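Putative type VI secretion protein (Escherichia coli, PDB 6SKI) acts as a type VI secretion phospholipase effector that is loaded onto and inhibited by the VgrG spike, and probably hydrolyses membrane phospholipids of target cells. Local coordinates at residues L37-F43 and A122-I128; L105-P111 and V433-I438. All blocks are in the same frame, centred on the assembly; numbering follows the deposited sequence.

Contact 1: L37-F43 and A122-I128; sequences LTIGIFF and AQIKTYI
Two extended strands, 37-43 and 122-128, run parallel in one-to-one register from Leu37-Ala122 to Phe43-Ile128; their axes approach to 4.3 Å and cross at -21°. Even-numbered residues of 37-43 make the ladder: Thr38 N to Ala122 O (2.9 Å), Ile124 N to Thr38 O (2.9 Å), Gly40 N to Ile124 O (2.6 Å), Thr126 N to Gly40 O (2.7 Å), a weak Phe42 N to Thr126 O (3.0 Å), and Ile128 N to Phe42 O (2.7 Å). The shape of one face turns on Gly40, where the strands close to 4.2 Å between Gly40 CA and Lys125 CA. With chi1 m, the Phe42 ring folds back into the hollow over this glycine, its edge reaching Lys125 CB (CE1 to CB 3.9 Å). On the other face, Leu37 (t, p) sends CD1 to Ala122 CB (3.7 Å) and Ile124 CG2 (3.9 Å), Ile39 CG2 meets Ile124 CG1 (3.8 Å), and Ile128 CD1 sits 4.2 Å from the Phe43 ring centroid, a CH-pi contact. Helix 101-108 packs against the Phe42 face and helix 156-178 against the Leu37 face. Such a parallel pair, sandwiched by helices and joined through helix 101-108 as a beta-alpha-beta crossover, is characteristic of the alpha/beta-hydrolase fold.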
loop_
_atom_site.group_PDB
_atom_site.type_symbol
_atom_site.label_atom_id
_atom_site.label_comp_id
_atom_site.label_asym_id
_atom_site.label_seq_id
_atom_site.Cartn_x
_atom_site.Cartn_y
_atom_site.Cartn_z
ATOM N N LEU A 37 22.742 -7.453 -6.415
ATOM C CA LEU A 37 21.614 -6.808 -7.067
ATOM C C LEU A 37 20.461 -6.712 -6.081
ATOM O O LEU A 37 19.986 -7.730 -5.571
ATOM C CB LEU A 37 21.193 -7.572 -8.319
ATOM C CG LEU A 37 20.043 -6.962 -9.114
ATOM C CD1 LEU A 37 20.399 -5.578 -9.602
ATOM C CD2 LEU A 37 19.719 -7.856 -10.278
ATOM N N THR A 38 20.016 -5.491 -5.818
ATOM C CA THR A 38 18.885 -5.237 -4.942
ATOM C C THR A 38 17.685 -4.840 -5.783
ATOM O O THR A 38 17.779 -3.935 -6.616
ATOM C CB THR A 38 19.206 -4.136 -3.935
ATOM O OG1 THR A 38 20.578 -4.232 -3.544
ATOM C CG2 THR A 38 18.326 -4.271 -2.716
ATOM N N ILE A 39 16.563 -5.515 -5.568
ATOM C CA ILE A 39 15.321 -5.204 -6.257
ATOM C C ILE A 39 14.427 -4.462 -5.279
ATOM O O ILE A 39 14.039 -5.010 -4.241
ATOM C CB ILE A 39 14.637 -6.465 -6.800
ATOM C CG1 ILE A 39 15.659 -7.357 -7.504
ATOM C CG2 ILE A 39 13.511 -6.087 -7.741
ATOM C CD1 ILE A 39 15.069 -8.601 -8.112
ATOM N N GLY A 40 14.110 -3.217 -5.606
ATOM C CA GLY A 40 13.235 -2.426 -4.771
ATOM C C GLY A 40 11.788 -2.731 -5.065
ATOM O O GLY A 40 11.291 -2.423 -6.150
ATOM N N ILE A 41 11.102 -3.338 -4.107
ATOM C CA ILE A 41 9.712 -3.740 -4.267
ATOM C C ILE A 41 8.858 -2.677 -3.603
ATOM O O ILE A 41 9.018 -2.396 -2.410
ATOM C CB ILE A 41 9.446 -5.126 -3.664
ATOM C CG1 ILE A 41 10.632 -6.048 -3.923
ATOM C CG2 ILE A 41 8.209 -5.728 -4.276
ATOM C CD1 ILE A 41 10.696 -6.554 -5.335
ATOM N N PHE A 42 7.960 -2.076 -4.375
ATOM C CA PHE A 42 7.178 -0.934 -3.923
ATOM C C PHE A 42 5.707 -1.293 -4.053
ATOM O O PHE A 42 5.151 -1.259 -5.154
ATOM C CB PHE A 42 7.521 0.312 -4.734
ATOM C CG PHE A 42 8.889 0.851 -4.453
ATOM C CD1 PHE A 42 9.947 0.543 -5.282
ATOM C CD2 PHE A 42 9.116 1.675 -3.370
ATOM C CE1 PHE A 42 11.201 1.030 -5.026
ATOM C CE2 PHE A 42 10.372 2.167 -3.117
ATOM C CZ PHE A 42 11.413 1.843 -3.944
ATOM N N PHE A 43 5.085 -1.624 -2.929
ATOM C CA PHE A 43 3.682 -2.007 -2.873
ATOM C C PHE A 43 2.893 -0.769 -2.482
ATOM O O PHE A 43 2.978 -0.309 -1.342
ATOM C CB PHE A 43 3.449 -3.112 -1.851
ATOM C CG PHE A 43 3.962 -4.454 -2.248
ATOM C CD1 PHE A 43 3.208 -5.292 -3.041
ATOM C CD2 PHE A 43 5.170 -4.906 -1.768
ATOM C CE1 PHE A 43 3.670 -6.536 -3.377
ATOM C CE2 PHE A 43 5.632 -6.148 -2.099
ATOM C CZ PHE A 43 4.883 -6.964 -2.905
ATOM N N ALA A 122 24.194 -3.109 -7.433
ATOM C CA ALA A 122 23.256 -2.476 -8.342
ATOM C C ALA A 122 21.873 -2.486 -7.716
ATOM O O ALA A 122 21.570 -3.301 -6.844
ATOM C CB ALA A 122 23.222 -3.176 -9.702
ATOM N N GLN A 123 21.035 -1.562 -8.173
ATOM C CA GLN A 123 19.668 -1.446 -7.695
ATOM C C GLN A 123 18.722 -1.350 -8.877
ATOM O O GLN A 123 18.965 -0.585 -9.812
ATOM C CB GLN A 123 19.494 -0.226 -6.795
ATOM C CG GLN A 123 19.785 -0.479 -5.341
ATOM C CD GLN A 123 19.569 0.749 -4.501
ATOM O OE1 GLN A 123 19.112 1.776 -4.994
ATOM N NE2 GLN A 123 19.888 0.650 -3.220
ATOM N N ILE A 124 17.647 -2.128 -8.827
ATOM C CA ILE A 124 16.541 -2.020 -9.760
ATOM C C ILE A 124 15.272 -1.944 -8.928
ATOM O O ILE A 124 15.239 -2.361 -7.769
ATOM C CB ILE A 124 16.486 -3.197 -10.755
ATOM C CG1 ILE A 124 16.135 -4.493 -10.033
ATOM C CG2 ILE A 124 17.807 -3.342 -11.480
ATOM C CD1 ILE A 124 16.039 -5.681 -10.943
ATOM N N LYS A 125 14.221 -1.390 -9.520
ATOM C CA LYS A 125 13.034 -1.073 -8.747
ATOM C C LYS A 125 11.784 -1.542 -9.469
ATOM O O LYS A 125 11.764 -1.699 -10.692
ATOM C CB LYS A 125 12.946 0.426 -8.434
ATOM C CG LYS A 125 12.953 1.351 -9.626
ATOM C CD LYS A 125 13.299 2.752 -9.167
ATOM C CE LYS A 125 13.018 3.785 -10.228
ATOM N NZ LYS A 125 13.754 5.042 -9.931
ATOM N N THR A 126 10.745 -1.776 -8.679
ATOM C CA THR A 126 9.494 -2.342 -9.143
ATOM C C THR A 126 8.349 -1.657 -8.418
ATOM O O THR A 126 8.439 -1.376 -7.223
ATOM C CB THR A 126 9.446 -3.845 -8.878
ATOM O OG1 THR A 126 10.665 -4.455 -9.321
ATOM C CG2 THR A 126 8.306 -4.452 -9.601
ATOM N N TYR A 127 7.267 -1.397 -9.143
ATOM C CA TYR A 127 6.106 -0.715 -8.588
ATOM C C TYR A 127 4.879 -1.594 -8.755
ATOM O O TYR A 127 4.530 -1.975 -9.876
ATOM C CB TYR A 127 5.890 0.640 -9.259
ATOM C CG TYR A 127 4.712 1.400 -8.706
ATOM C CD1 TYR A 127 4.839 2.178 -7.565
ATOM C CD2 TYR A 127 3.474 1.345 -9.324
ATOM C CE1 TYR A 127 3.766 2.874 -7.057
ATOM C CE2 TYR A 127 2.396 2.034 -8.821
ATOM C CZ TYR A 127 2.547 2.797 -7.690
ATOM O OH TYR A 127 1.470 3.489 -7.190
ATOM N N ILE A 128 4.228 -1.911 -7.642
ATOM C CA ILE A 128 2.969 -2.643 -7.634
ATOM C C ILE A 128 1.885 -1.710 -7.117
ATOM O O ILE A 128 2.075 -1.026 -6.107
ATOM C CB ILE A 128 3.064 -3.918 -6.774
ATOM C CG1 ILE A 128 4.199 -4.813 -7.271
ATOM C CG2 ILE A 128 1.764 -4.682 -6.808
ATOM C CD1 ILE A 128 5.466 -4.699 -6.461
#

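Contact 2: L105-P111 and V433-I438; sequences LNILYHP and VLFEPI
Phe435 is the apolar centre: its ring (chi1 m) lies against the end of helix 101-108, with CE1 3.6 Å from Leu105 CD2 and CD1 3.9 Å from Leu108 CB. Tyr109 (chi1 t) presents its ring edge to the Phe435 face in a T-shaped pair, centroids 5.7 Å apart and planes at 83°. Flanking this core, Tyr109 CE1 touches Val433 CG1 (3.4 Å), while Leu108, m,t, extends CD1 to Ile438 CG1 (3.7 Å). The backbones meet next. Helical geometry ends at Leu108; Tyr109 departs from it at phi/psi -55/121, although Tyr109 N still bonds Leu105 O (2.6 Å). Segment 433-438 is extended and irregular. Tyr109 and Phe435 form a single beta bridge (CA to CA 4.6 Å), flanked by hydrogen bonds Glu436 N to Leu108 O (2.6 Å, 160°) and His110 N to Leu434 O (3.1 Å, 164°). At the polar edge, Glu436 OE2 lies 3.1 Å from His110 CD2, in the imidazole plane; a weak, long ion pair links Glu436 to Arg439. The Tyr109 hydroxyl instead bonds Asp192 of strand 184-195. The arrangement is an isolated beta bridge at a helix C-terminus, tying the crossover connection after helix 101-108 to the loop that follows helix 416-431.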
loop_
_atom_site.group_PDB
_atom_site.type_symbol
_atom_site.label_atom_id
_atom_site.label_comp_id
_atom_site.label_asym_id
_atom_site.label_seq_id
_atom_site.Cartn_x
_atom_site.Cartn_y
_atom_site.Cartn_z
ATOM N N LEU A 105 9.007 7.281 -3.165
ATOM C CA LEU A 105 10.129 6.391 -2.897
ATOM C C LEU A 105 10.548 5.651 -4.157
ATOM O O LEU A 105 11.743 5.436 -4.388
ATOM C CB LEU A 105 9.758 5.402 -1.796
ATOM C CG LEU A 105 9.819 5.907 -0.359
ATOM C CD1 LEU A 105 9.211 4.879 0.564
ATOM C CD2 LEU A 105 11.232 6.230 0.060
ATOM N N ASN A 106 9.582 5.245 -4.981
ATOM C CA ASN A 106 9.897 4.617 -6.258
ATOM C C ASN A 106 10.633 5.586 -7.173
ATOM O O ASN A 106 11.636 5.229 -7.798
ATOM C CB ASN A 106 8.614 4.108 -6.913
ATOM C CG ASN A 106 8.879 3.223 -8.105
ATOM O OD1 ASN A 106 9.256 2.063 -7.961
ATOM N ND2 ASN A 106 8.676 3.764 -9.297
ATOM N N ILE A 107 10.142 6.823 -7.266
ATOM C CA ILE A 107 10.796 7.826 -8.105
ATOM C C ILE A 107 12.200 8.127 -7.600
ATOM O O ILE A 107 13.106 8.409 -8.392
ATOM C CB ILE A 107 9.934 9.105 -8.171
ATOM C CG1 ILE A 107 8.589 8.824 -8.841
ATOM C CG2 ILE A 107 10.666 10.214 -8.900
ATOM C CD1 ILE A 107 8.663 7.866 -10.004
ATOM N N LEU A 108 12.417 8.037 -6.289
ATOM C CA LEU A 108 13.692 8.406 -5.693
ATOM C C LEU A 108 14.621 7.225 -5.479
ATOM O O LEU A 108 15.826 7.432 -5.307
ATOM C CB LEU A 108 13.467 9.105 -4.349
ATOM C CG LEU A 108 12.983 10.548 -4.399
ATOM C CD1 LEU A 108 12.656 11.030 -3.004
ATOM C CD2 LEU A 108 14.034 11.428 -5.035
ATOM N N TYR A 109 14.091 6.008 -5.463
ATOM C CA TYR A 109 14.926 4.817 -5.423
ATOM C C TYR A 109 15.904 4.852 -6.583
ATOM O O TYR A 109 15.493 4.931 -7.744
ATOM C CB TYR A 109 14.049 3.573 -5.502
ATOM C CG TYR A 109 14.733 2.281 -5.141
ATOM C CD1 TYR A 109 14.895 1.906 -3.820
ATOM C CD2 TYR A 109 15.202 1.426 -6.123
ATOM C CE1 TYR A 109 15.503 0.721 -3.493
ATOM C CE2 TYR A 109 15.814 0.242 -5.803
ATOM C CZ TYR A 109 15.963 -0.105 -4.486
ATOM O OH TYR A 109 16.577 -1.288 -4.157
ATOM N N HIS A 110 17.190 4.817 -6.271
ATOM C CA HIS A 110 18.198 4.928 -7.309
ATOM C C HIS A 110 18.136 3.715 -8.230
ATOM O O HIS A 110 18.322 2.582 -7.766
ATOM C CB HIS A 110 19.587 5.048 -6.692
ATOM C CG HIS A 110 20.679 5.195 -7.702
ATOM N ND1 HIS A 110 21.697 4.277 -7.835
ATOM C CD2 HIS A 110 20.907 6.147 -8.636
ATOM C CE1 HIS A 110 22.507 4.659 -8.805
ATOM N NE2 HIS A 110 22.050 5.792 -9.307
ATOM N N PRO A 111 17.874 3.900 -9.521
ATOM C CA PRO A 111 17.887 2.762 -10.442
ATOM C C PRO A 111 19.235 2.575 -11.120
ATOM O O PRO A 111 19.892 3.550 -11.493
ATOM C CB PRO A 111 16.795 3.138 -11.442
ATOM C CG PRO A 111 16.952 4.623 -11.560
ATOM C CD PRO A 111 17.425 5.127 -10.201
ATOM N N VAL A 433 20.112 1.406 1.678
ATOM C CA VAL A 433 19.445 1.674 0.414
ATOM C C VAL A 433 19.923 3.000 -0.152
ATOM O O VAL A 433 20.134 3.974 0.580
ATOM C CB VAL A 433 17.921 1.671 0.613
ATOM C CG1 VAL A 433 17.225 1.574 -0.714
ATOM C CG2 VAL A 433 17.512 0.518 1.509
ATOM N N LEU A 434 20.098 3.046 -1.468
ATOM C CA LEU A 434 20.540 4.249 -2.156
ATOM C C LEU A 434 19.335 4.944 -2.768
ATOM O O LEU A 434 18.577 4.334 -3.528
ATOM C CB LEU A 434 21.574 3.929 -3.234
ATOM C CG LEU A 434 22.846 3.245 -2.751
ATOM C CD1 LEU A 434 23.673 2.805 -3.938
ATOM C CD2 LEU A 434 23.636 4.169 -1.851
ATOM N N PHE A 435 19.170 6.219 -2.437
ATOM C CA PHE A 435 18.073 7.034 -2.924
ATOM C C PHE A 435 18.643 8.281 -3.573
ATOM O O PHE A 435 19.637 8.835 -3.096
ATOM C CB PHE A 435 17.132 7.428 -1.788
ATOM C CG PHE A 435 16.112 6.387 -1.461
ATOM C CD1 PHE A 435 14.985 6.238 -2.242
ATOM C CD2 PHE A 435 16.283 5.553 -0.379
ATOM C CE1 PHE A 435 14.049 5.279 -1.950
ATOM C CE2 PHE A 435 15.350 4.596 -0.084
ATOM C CZ PHE A 435 14.230 4.459 -0.867
ATOM N N GLU A 436 18.023 8.713 -4.661
ATOM C CA GLU A 436 18.398 9.984 -5.241
ATOM C C GLU A 436 18.055 11.105 -4.263
ATOM O O GLU A 436 17.055 11.026 -3.546
ATOM C CB GLU A 436 17.675 10.202 -6.566
ATOM C CG GLU A 436 17.864 9.079 -7.578
ATOM C CD GLU A 436 19.185 9.150 -8.324
ATOM O OE1 GLU A 436 20.163 9.708 -7.786
ATOM O OE2 GLU A 436 19.245 8.636 -9.461
ATOM N N PRO A 437 18.876 12.148 -4.199
ATOM C CA PRO A 437 18.593 13.247 -3.274
ATOM C C PRO A 437 17.283 13.939 -3.617
ATOM O O PRO A 437 16.855 13.976 -4.772
ATOM C CB PRO A 437 19.789 14.181 -3.479
ATOM C CG PRO A 437 20.880 13.234 -3.852
ATOM C CD PRO A 437 20.187 12.335 -4.839
ATOM N N ILE A 438 16.639 14.485 -2.590
ATOM C CA ILE A 438 15.481 15.346 -2.783
ATOM C C ILE A 438 16.002 16.731 -3.130
ATOM O O ILE A 438 16.665 17.378 -2.311
ATOM C CB ILE A 438 14.589 15.388 -1.536
ATOM C CG1 ILE A 438 13.851 14.065 -1.352
ATOM C CG2 ILE A 438 13.592 16.527 -1.642
ATOM C CD1 ILE A 438 12.689 14.151 -0.392
#

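Contact 1 is core: 12 of its 14 touching residues are buried, and six ladder bonds along regular strands carry it. Contact 2, its centre about 10 Å away, is only partly buried; two backbone bonds around one bridge and an aromatic cluster do the work, with Glu436 and His110 at its margin. Both engage the 101-128 region of the chain: segment 105-111 lies on the connection that leads into strand 122-128. The Phe42 ring meets Tyr109 edge-to-face and also touches Leu105, so aromatic packing continues from the sheet to the helix end. Lys125 NZ adds a polar tie, a probable hydrogen bond to Tyr109 O at 2.8 Å.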